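Local coordinates for lombricine kinase (PDB 3JPZ), which catalyses, as a phosphagen kinase, the reversible transfer of a phosphoryl group between ATP and the guanidino group of lombricine, at residues A[276-281]-A[323-328]; A[161-166]-A[202-207]; A[36-41]-A[63-68]. One frame throughout, in Å; residues are numbered along the deposited sequence. Where two conformers were deposited one is given.

Interaction 1. Residues A[276-281]-A[323-328]; sequences TGLRAS and ISNAAR
Asn325 and Ala280 join two antiparallel neighbours, strands 279-285 and 320-325, in the eight-stranded sheet of the phosphagen kinase catalytic domain. Backbone pairing comes first: Asn325 N donates to Ala280 O at 3.2 Å, and the next pair, Ser281 with Ser324, is non-hydrogen-bonded, its CA atoms 4.1 Å apart and both side chains on the same face of the sheet; Ser281 is one of the residues that bind ADP.

Beyond this point the asparagine amide takes over from the backbone. With CG between its own N and carbonyl carbon (chi1 54°), Asn325 turns its amide to the facing strand: OD1 accepts from Ala280 N at 2.8 Å in the carbonyl plane, while ND2 donates to Leu278 O at 2.9 Å. An amide suits this place because it offers an acceptor and a donor side by side.

The arginines do different work. Arg279, which binds ADP, runs extended past Arg328 on the same side, their guanidinium planes nearly perpendicular; its NH2 forms a salt bridge with Asp322. Arg328 bends at chi2 (-74°), bringing one face of its guanidinium against Leu278 O, which stands 2.9 Å off the plane near the rim, and its NH1 bonds Asn325 O and Ala327 O, tying up the loop that follows the strand.

At the far end Arg328 O is gripped twice by Thr276, by N at 3.0 Å and by OG1 at 2.7 Å.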
loop_
_atom_site.group_PDB
_atom_site.type_symbol
_atom_site.label_atom_id
_atom_site.label_comp_id
_atom_site.label_asym_id
_atom_site.label_seq_id
_atom_site.Cartn_x
_atom_site.Cartn_y
_atom_site.Cartn_z
ATOM N N THR A 276 14.986 -13.063 -20.256
ATOM C CA THR A 276 16.298 -12.741 -19.684
ATOM C C THR A 276 16.199 -11.789 -18.514
ATOM O O THR A 276 17.136 -11.684 -17.718
ATOM C CB THR A 276 17.201 -12.018 -20.673
ATOM O OG1 THR A 276 16.560 -10.808 -21.118
ATOM C CG2 THR A 276 17.572 -12.920 -21.855
ATOM N N GLY A 277 15.087 -11.061 -18.430
ATOM C CA GLY A 277 15.000 -9.950 -17.502
ATOM C C GLY A 277 16.298 -9.166 -17.541
ATOM O O GLY A 277 16.718 -8.584 -16.551
ATOM N N LEU A 278 16.941 -9.144 -18.703
ATOM C CA LEU A 278 18.281 -8.580 -18.803
ATOM C C LEU A 278 18.275 -7.110 -19.188
ATOM O O LEU A 278 17.731 -6.726 -20.223
ATOM C CB LEU A 278 19.118 -9.324 -19.833
ATOM C CG LEU A 278 20.572 -8.838 -19.813
ATOM C CD1 LEU A 278 21.490 -9.942 -19.324
ATOM C CD2 LEU A 278 21.015 -8.349 -21.168
ATOM N N ARG A 279 18.926 -6.297 -18.363
ATOM C CA ARG A 279 19.125 -4.895 -18.678
ATOM C C ARG A 279 20.612 -4.641 -18.792
ATOM O O ARG A 279 21.305 -4.489 -17.789
ATOM C CB ARG A 279 18.529 -3.994 -17.603
ATOM C CG ARG A 279 18.443 -2.550 -18.038
ATOM C CD ARG A 279 18.068 -1.615 -16.904
ATOM N NE ARG A 279 17.775 -0.275 -17.410
ATOM C CZ ARG A 279 18.676 0.692 -17.561
ATOM N NH1 ARG A 279 19.942 0.487 -17.236
ATOM N NH2 ARG A 279 18.308 1.876 -18.030
ATOM N N ALA A 280 21.089 -4.642 -20.030
ATOM C CA ALA A 280 22.460 -4.296 -20.356
ATOM C C ALA A 280 22.471 -2.832 -20.750
ATOM O O ALA A 280 21.702 -2.395 -21.616
ATOM C CB ALA A 280 22.968 -5.168 -21.498
ATOM N N SER A 281 23.341 -2.068 -20.109
ATOM C CA SER A 281 23.387 -0.634 -20.329
ATOM C C SER A 281 24.820 -0.145 -20.373
ATOM O O SER A 281 25.732 -0.801 -19.862
ATOM C CB SER A 281 22.632 0.092 -19.214
ATOM O OG SER A 281 23.188 -0.219 -17.950
ATOM N N ILE A 323 22.018 4.075 -21.986
ATOM C CA ILE A 323 21.503 3.403 -23.162
ATOM C C ILE A 323 21.479 1.922 -22.842
ATOM O O ILE A 323 22.464 1.360 -22.359
ATOM C CB ILE A 323 22.379 3.697 -24.370
ATOM C CG1 ILE A 323 22.299 5.190 -24.702
ATOM C CG2 ILE A 323 21.970 2.847 -25.570
ATOM C CD1 ILE A 323 21.087 5.596 -25.489
ATOM N N SER A 324 20.346 1.296 -23.123
ATOM C CA SER A 324 20.131 -0.093 -22.759
ATOM C C SER A 324 19.351 -0.804 -23.850
ATOM O O SER A 324 18.797 -0.170 -24.750
ATOM C CB SER A 324 19.364 -0.177 -21.439
ATOM O OG SER A 324 18.152 0.555 -21.511
ATOM N N ASN A 325 19.323 -2.127 -23.782
ATOM C CA ASN A 325 18.448 -2.878 -24.652
ATOM C C ASN A 325 17.027 -2.645 -24.176
ATOM O O ASN A 325 16.784 -2.506 -22.975
ATOM C CB ASN A 325 18.804 -4.361 -24.655
ATOM C CG ASN A 325 18.838 -4.952 -23.272
ATOM O OD1 ASN A 325 19.620 -4.536 -22.430
ATOM N ND2 ASN A 325 18.001 -5.945 -23.037
ATOM N N ALA A 326 16.097 -2.570 -25.119
ATOM C CA ALA A 326 14.696 -2.294 -24.817
ATOM C C ALA A 326 13.926 -3.573 -24.483
ATOM O O ALA A 326 13.106 -3.593 -23.564
ATOM C CB ALA A 326 14.042 -1.563 -25.998
ATOM N N ALA A 327 14.192 -4.633 -25.233
ATOM C CA ALA A 327 13.467 -5.896 -25.096
ATOM C C ALA A 327 14.053 -6.785 -24.001
ATOM O O ALA A 327 15.110 -6.502 -23.464
ATOM C CB ALA A 327 13.465 -6.629 -26.409
ATOM N N ARG A 328 13.354 -7.873 -23.689
ATOM C CA ARG A 328 13.763 -8.770 -22.609
ATOM C C ARG A 328 13.524 -10.219 -22.968
ATOM O O ARG A 328 14.153 -11.113 -22.397
ATOM C CB ARG A 328 12.981 -8.451 -21.339
ATOM C CG ARG A 328 13.231 -7.072 -20.800
ATOM C CD ARG A 328 14.588 -6.962 -20.151
ATOM N NE ARG A 328 14.726 -5.688 -19.468
ATOM C CZ ARG A 328 15.115 -4.562 -20.052
ATOM N NH1 ARG A 328 15.429 -4.547 -21.340
ATOM N NH2 ARG A 328 15.197 -3.451 -19.340
#

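Interaction 2. Residues A[161-166]-A[202-207]; sequences YPLSKM and RGIWHN
The edge strand 158-162 ends here against strand 203-207, Tyr161 pairing with Ile204 as an antiparallel hydrogen-bonded pair. Tyr161 N reaches Ile204 O at 2.7 Å, and Ile204 N returns a nearly straight bond (172°) to Tyr161 O. Pro162, with no N-H to give, sits opposite Gly203 in the following non-hydrogen-bonded pair; glycine suits the spot, since a CB there would come tight against Tyr161 O. Leu163 N then bonds Arg202 O at 2.9 Å, continuing the backbone pairing beyond Pro162. A water reinforces that carbonyl, donating to Arg202 O and accepting from Ser164 OG.

In the catalytic-domain sheet, strand 158-162 is outermost within the chain, and helix 168-176 covers the side on which Ile204 projects. There Ile204 CD1 meets Leu163 CD2 and Met166 CE, each at 4.1 Å; Met166 gets its flexible methyl to this point by bending at chi2 and chi3. Leu163 CD1 also rests on the aliphatic CB of Arg202, whose guanidinium turns elsewhere, with NE bonded to Asn217 O. Further along, the Tyr161 and His206 rings lie near parallel (25°) but slid apart, Tyr161 CE1 and His206 NE2 3.7 Å apart.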
loop_
_atom_site.group_PDB
_atom_site.type_symbol
_atom_site.label_atom_id
_atom_site.label_comp_id
_atom_site.label_asym_id
_atom_site.label_seq_id
_atom_site.Cartn_x
_atom_site.Cartn_y
_atom_site.Cartn_z
ATOM N N TYR A 161 25.011 -6.807 3.550
ATOM C CA TYR A 161 24.564 -5.690 4.364
ATOM C C TYR A 161 23.053 -5.755 4.498
ATOM O O TYR A 161 22.331 -5.320 3.602
ATOM C CB TYR A 161 24.930 -4.356 3.713
ATOM C CG TYR A 161 26.404 -4.041 3.698
ATOM C CD1 TYR A 161 27.153 -4.184 2.535
ATOM C CD2 TYR A 161 27.045 -3.583 4.839
ATOM C CE1 TYR A 161 28.500 -3.890 2.516
ATOM C CE2 TYR A 161 28.391 -3.289 4.831
ATOM C CZ TYR A 161 29.116 -3.444 3.669
ATOM O OH TYR A 161 30.459 -3.149 3.659
ATOM N N PRO A 162 22.568 -6.307 5.614
ATOM C CA PRO A 162 21.129 -6.303 5.886
ATOM C C PRO A 162 20.586 -4.883 6.000
ATOM O O PRO A 162 21.178 -4.060 6.690
ATOM C CB PRO A 162 21.024 -7.007 7.245
ATOM C CG PRO A 162 22.296 -7.765 7.403
ATOM C CD PRO A 162 23.338 -6.992 6.665
ATOM N N LEU A 163 19.476 -4.596 5.334
ATOM C CA LEU A 163 18.768 -3.341 5.565
ATOM C C LEU A 163 18.359 -3.229 7.040
ATOM O O LEU A 163 18.368 -2.140 7.620
ATOM C CB LEU A 163 17.530 -3.244 4.666
ATOM C CG LEU A 163 17.779 -3.091 3.164
ATOM C CD1 LEU A 163 16.645 -2.312 2.515
ATOM C CD2 LEU A 163 19.108 -2.399 2.893
ATOM N N SER A 164 18.025 -4.368 7.643
ATOM C CA SER A 164 17.504 -4.406 9.011
ATOM C C SER A 164 18.550 -4.071 10.067
ATOM O O SER A 164 18.208 -3.745 11.203
ATOM C CB SER A 164 16.915 -5.787 9.318
ATOM O OG SER A 164 15.722 -6.007 8.586
ATOM N N LYS A 165 19.821 -4.167 9.702
ATOM C CA LYS A 165 20.896 -3.876 10.644
ATOM C C LYS A 165 21.796 -2.761 10.125
ATOM O O LYS A 165 22.794 -2.416 10.746
ATOM C CB LYS A 165 21.694 -5.146 10.931
ATOM C CG LYS A 165 20.826 -6.253 11.502
ATOM C CD LYS A 165 21.631 -7.418 12.037
ATOM C CE LYS A 165 20.718 -8.432 12.712
ATOM N NZ LYS A 165 21.431 -9.683 13.087
ATOM N N MET A 166 21.409 -2.190 8.989
ATOM C CA MET A 166 22.133 -1.087 8.371
ATOM C C MET A 166 22.450 0.027 9.364
ATOM O O MET A 166 21.553 0.562 10.019
ATOM C CB MET A 166 21.301 -0.511 7.224
ATOM C CG MET A 166 22.050 0.456 6.339
ATOM S SD MET A 166 23.008 -0.403 5.080
ATOM C CE MET A 166 21.704 -0.893 3.952
ATOM N N ARG A 202 15.509 -7.793 3.706
ATOM C CA ARG A 202 16.030 -7.045 2.559
ATOM C C ARG A 202 17.496 -6.792 2.806
ATOM O O ARG A 202 17.903 -6.596 3.948
ATOM C CB ARG A 202 15.325 -5.703 2.396
ATOM C CG ARG A 202 14.049 -5.778 1.613
ATOM C CD ARG A 202 13.043 -6.669 2.313
ATOM N NE ARG A 202 11.778 -6.670 1.597
ATOM C CZ ARG A 202 10.582 -6.727 2.169
ATOM N NH1 ARG A 202 10.471 -6.794 3.486
ATOM N NH2 ARG A 202 9.493 -6.704 1.416
ATOM N N GLY A 203 18.298 -6.796 1.752
ATOM C CA GLY A 203 19.709 -6.526 1.923
ATOM C C GLY A 203 20.459 -6.226 0.649
ATOM O O GLY A 203 19.963 -6.417 -0.460
ATOM N N ILE A 204 21.678 -5.744 0.837
ATOM C CA ILE A 204 22.572 -5.435 -0.253
ATOM C C ILE A 204 23.861 -6.199 -0.042
ATOM O O ILE A 204 24.503 -6.067 0.995
ATOM C CB ILE A 204 22.895 -3.940 -0.281
ATOM C CG1 ILE A 204 21.608 -3.122 -0.435
ATOM C CG2 ILE A 204 23.882 -3.642 -1.397
ATOM C CD1 ILE A 204 21.779 -1.646 -0.128
ATOM N N TRP A 205 24.226 -7.013 -1.022
ATOM C CA TRP A 205 25.508 -7.694 -1.024
ATOM C C TRP A 205 26.311 -7.141 -2.181
ATOM O O TRP A 205 25.747 -6.724 -3.188
ATOM C CB TRP A 205 25.310 -9.196 -1.212
ATOM C CG TRP A 205 26.580 -10.004 -1.198
ATOM C CD1 TRP A 205 27.115 -10.667 -0.130
ATOM C CD2 TRP A 205 27.460 -10.252 -2.303
ATOM N NE1 TRP A 205 28.272 -11.305 -0.500
ATOM C CE2 TRP A 205 28.506 -11.069 -1.828
ATOM C CE3 TRP A 205 27.465 -9.863 -3.647
ATOM C CZ2 TRP A 205 29.545 -11.495 -2.644
ATOM C CZ3 TRP A 205 28.495 -10.290 -4.453
ATOM C CH2 TRP A 205 29.522 -11.097 -3.952
ATOM N N HIS A 206 27.627 -7.110 -2.033
ATOM C CA HIS A 206 28.491 -6.838 -3.169
ATOM C C HIS A 206 29.897 -7.311 -2.879
ATOM O O HIS A 206 30.281 -7.482 -1.721
ATOM C CB HIS A 206 28.483 -5.348 -3.541
ATOM C CG HIS A 206 29.149 -4.460 -2.538
ATOM N ND1 HIS A 206 30.510 -4.259 -2.510
ATOM C CD2 HIS A 206 28.636 -3.701 -1.541
ATOM C CE1 HIS A 206 30.811 -3.422 -1.533
ATOM N NE2 HIS A 206 29.691 -3.069 -0.929
ATOM N N ASN A 207 30.661 -7.528 -3.942
ATOM C CA ASN A 207 32.047 -7.930 -3.806
ATOM C C ASN A 207 32.916 -6.737 -3.450
ATOM O O ASN A 207 32.471 -5.591 -3.505
ATOM C CB ASN A 207 32.548 -8.584 -5.096
ATOM C CG ASN A 207 32.480 -7.653 -6.292
ATOM O OD1 ASN A 207 32.151 -6.470 -6.167
ATOM N ND2 ASN A 207 32.789 -8.188 -7.462
HETATM O O HOH W 1 17.124 -6.853 6.481
#

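Interaction 3. Residues A[36-41]-A[63-68]; sequences KKTAHG and AGDEES
Thr38 and His40 converge on a single carboxylate oxygen, Asp65 OD2, where two type I beta turns of the N-terminal domain face each other: Thr38 to Gly41, and Asp65 to Ser68, which leads into helix 68-71.

Thr38 and Asp65 meet tip to tip. OG1 donates to OD2 at 2.8 Å from the syn side, 29° out of the carboxylate plane. The imidazole comes from the anti side: His40 ND1 donates to OD2 at 2.7 Å, with the oxygen in the ring plane but the ring turned 74° from the carboxylate. A carboxylate oxygen suits this place because its lone pairs and negative charge serve two donors, one syn and one anti, and the charge would be expected to favour a protonated imidazole. Glu67 adds to this field, its chain bent at chi2 and its carboxylate plane turned 78° from the ring, with Glu67 OE1 at the ring edge, 3.5 Å from His40 CE1.

Alongside these bonds, Thr38 CB packs on Glu67 CB at 3.8 Å, and threonine suits the place because its methyl CG2 turns to Asp65 and Glu67 while OG1 makes the polar bonds. That hydroxyl also accepts from His40 N, an ST turn that holds the histidine's backbone in place.

The other carboxylate oxygen serves the turn that leads into helix 68-71: Asp65 OD1 takes a weak capping bond from Ser68 N and a full hydrogen bond from Ser68 OG at 2.9 Å.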
loop_
_atom_site.group_PDB
_atom_site.type_symbol
_atom_site.label_atom_id
_atom_site.label_comp_id
_atom_site.label_asym_id
_atom_site.label_seq_id
_atom_site.Cartn_x
_atom_site.Cartn_y
_atom_site.Cartn_z
ATOM N N LYS A 36 -9.921 -20.132 -8.834
ATOM C CA LYS A 36 -8.665 -20.850 -8.989
ATOM C C LYS A 36 -7.646 -20.335 -7.980
ATOM O O LYS A 36 -7.680 -19.174 -7.565
ATOM C CB LYS A 36 -8.109 -20.701 -10.405
ATOM C CG LYS A 36 -9.088 -21.046 -11.505
ATOM C CD LYS A 36 -8.372 -21.300 -12.821
ATOM C CE LYS A 36 -7.660 -22.647 -12.803
ATOM N NZ LYS A 36 -6.740 -22.821 -13.957
ATOM N N LYS A 37 -6.743 -21.218 -7.581
ATOM C CA LYS A 37 -5.701 -20.866 -6.643
ATOM C C LYS A 37 -4.476 -21.714 -6.924
ATOM O O LYS A 37 -4.593 -22.897 -7.238
ATOM C CB LYS A 37 -6.172 -21.096 -5.207
ATOM C CG LYS A 37 -6.373 -22.562 -4.835
ATOM C CD LYS A 37 -6.497 -22.742 -3.331
ATOM C CE LYS A 37 -7.330 -21.629 -2.710
ATOM N NZ LYS A 37 -7.633 -21.872 -1.276
ATOM N N THR A 38 -3.302 -21.105 -6.816
ATOM C CA THR A 38 -2.058 -21.848 -6.932
ATOM C C THR A 38 -1.888 -22.643 -5.653
ATOM O O THR A 38 -2.719 -22.556 -4.757
ATOM C CB THR A 38 -0.850 -20.915 -7.075
ATOM O OG1 THR A 38 -0.601 -20.273 -5.817
ATOM C CG2 THR A 38 -1.099 -19.865 -8.160
ATOM N N ALA A 39 -0.804 -23.400 -5.557
ATOM C CA ALA A 39 -0.515 -24.155 -4.346
ATOM C C ALA A 39 -0.136 -23.222 -3.202
ATOM O O ALA A 39 -0.205 -23.608 -2.039
ATOM C CB ALA A 39 0.605 -25.169 -4.604
ATOM N N HIS A 40 0.266 -21.997 -3.524
ATOM C CA HIS A 40 0.602 -21.033 -2.484
ATOM C C HIS A 40 -0.560 -20.071 -2.220
ATOM O O HIS A 40 -0.428 -19.117 -1.450
ATOM C CB HIS A 40 1.876 -20.267 -2.839
ATOM C CG HIS A 40 3.065 -21.145 -3.075
ATOM N ND1 HIS A 40 3.652 -21.287 -4.314
ATOM C CD2 HIS A 40 3.777 -21.929 -2.230
ATOM C CE1 HIS A 40 4.678 -22.115 -4.220
ATOM N NE2 HIS A 40 4.773 -22.521 -2.967
ATOM N N GLY A 41 -1.694 -20.329 -2.861
ATOM C CA GLY A 41 -2.920 -19.610 -2.565
ATOM C C GLY A 41 -3.060 -18.312 -3.332
ATOM O O GLY A 41 -3.956 -17.514 -3.067
ATOM N N ALA A 63 2.755 -11.817 -10.758
ATOM C CA ALA A 63 2.686 -13.164 -10.220
ATOM C C ALA A 63 2.891 -13.124 -8.725
ATOM O O ALA A 63 3.803 -12.464 -8.228
ATOM C CB ALA A 63 3.738 -14.057 -10.882
ATOM N N GLY A 64 2.026 -13.818 -8.002
ATOM C CA GLY A 64 2.257 -14.037 -6.591
ATOM C C GLY A 64 3.300 -15.122 -6.404
ATOM O O GLY A 64 3.976 -15.188 -5.377
ATOM N N ASP A 65 3.427 -15.983 -7.404
ATOM C CA ASP A 65 4.362 -17.098 -7.341
ATOM C C ASP A 65 4.592 -17.701 -8.726
ATOM O O ASP A 65 3.963 -17.299 -9.702
ATOM C CB ASP A 65 3.874 -18.161 -6.349
ATOM C CG ASP A 65 2.600 -18.885 -6.804
ATOM O OD1 ASP A 65 2.037 -18.553 -7.867
ATOM O OD2 ASP A 65 2.159 -19.807 -6.081
ATOM N N GLU A 66 5.504 -18.661 -8.807
ATOM C CA GLU A 66 5.906 -19.214 -10.091
ATOM C C GLU A 66 4.698 -19.849 -10.751
ATOM O O GLU A 66 4.509 -19.759 -11.968
ATOM C CB GLU A 66 7.015 -20.252 -9.898
ATOM C CG GLU A 66 7.296 -21.082 -11.125
ATOM C CD GLU A 66 8.606 -21.840 -11.034
ATOM O OE1 GLU A 66 9.156 -21.975 -9.921
ATOM O OE2 GLU A 66 9.083 -22.303 -12.083
ATOM N N GLU A 67 3.867 -20.463 -9.917
ATOM C CA GLU A 67 2.711 -21.209 -10.372
ATOM C C GLU A 67 1.675 -20.274 -10.992
ATOM O O GLU A 67 0.821 -20.696 -11.762
ATOM C CB GLU A 67 2.110 -21.986 -9.198
ATOM C CG GLU A 67 2.900 -23.240 -8.789
ATOM C CD GLU A 67 4.131 -22.947 -7.929
ATOM O OE1 GLU A 67 4.435 -21.766 -7.662
ATOM O OE2 GLU A 67 4.808 -23.913 -7.512
ATOM N N SER A 68 1.766 -18.996 -10.659
ATOM C CA SER A 68 0.853 -18.002 -11.207
ATOM C C SER A 68 0.793 -18.050 -12.725
ATOM O O SER A 68 -0.270 -17.895 -13.312
ATOM C CB SER A 68 1.268 -16.604 -10.765
ATOM O OG SER A 68 0.947 -16.392 -9.407
#

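Interactions 1 and 2 belong to the same antiparallel sheet, with centres 25 Å apart: 276-281 and 323-328 pair towards one side of it, 161-166 and 202-207 at the opposite edge. Interaction 1 is part of the nucleotide site, since Arg279 and Ser281 bind ADP; the Ser281 side chain is about 3 Å from that of Arg117, another ADP-binding residue, on the adjoining strand 113-122. Interaction 2 stands further back, the Ile204 side chain about 9 Å from that of ADP-binding Arg223. Interaction 3 lies in the N-terminal domain, away from the annotated sites, its nearest atoms about 14 Å from interaction 1 and about 12 Å from interaction 2.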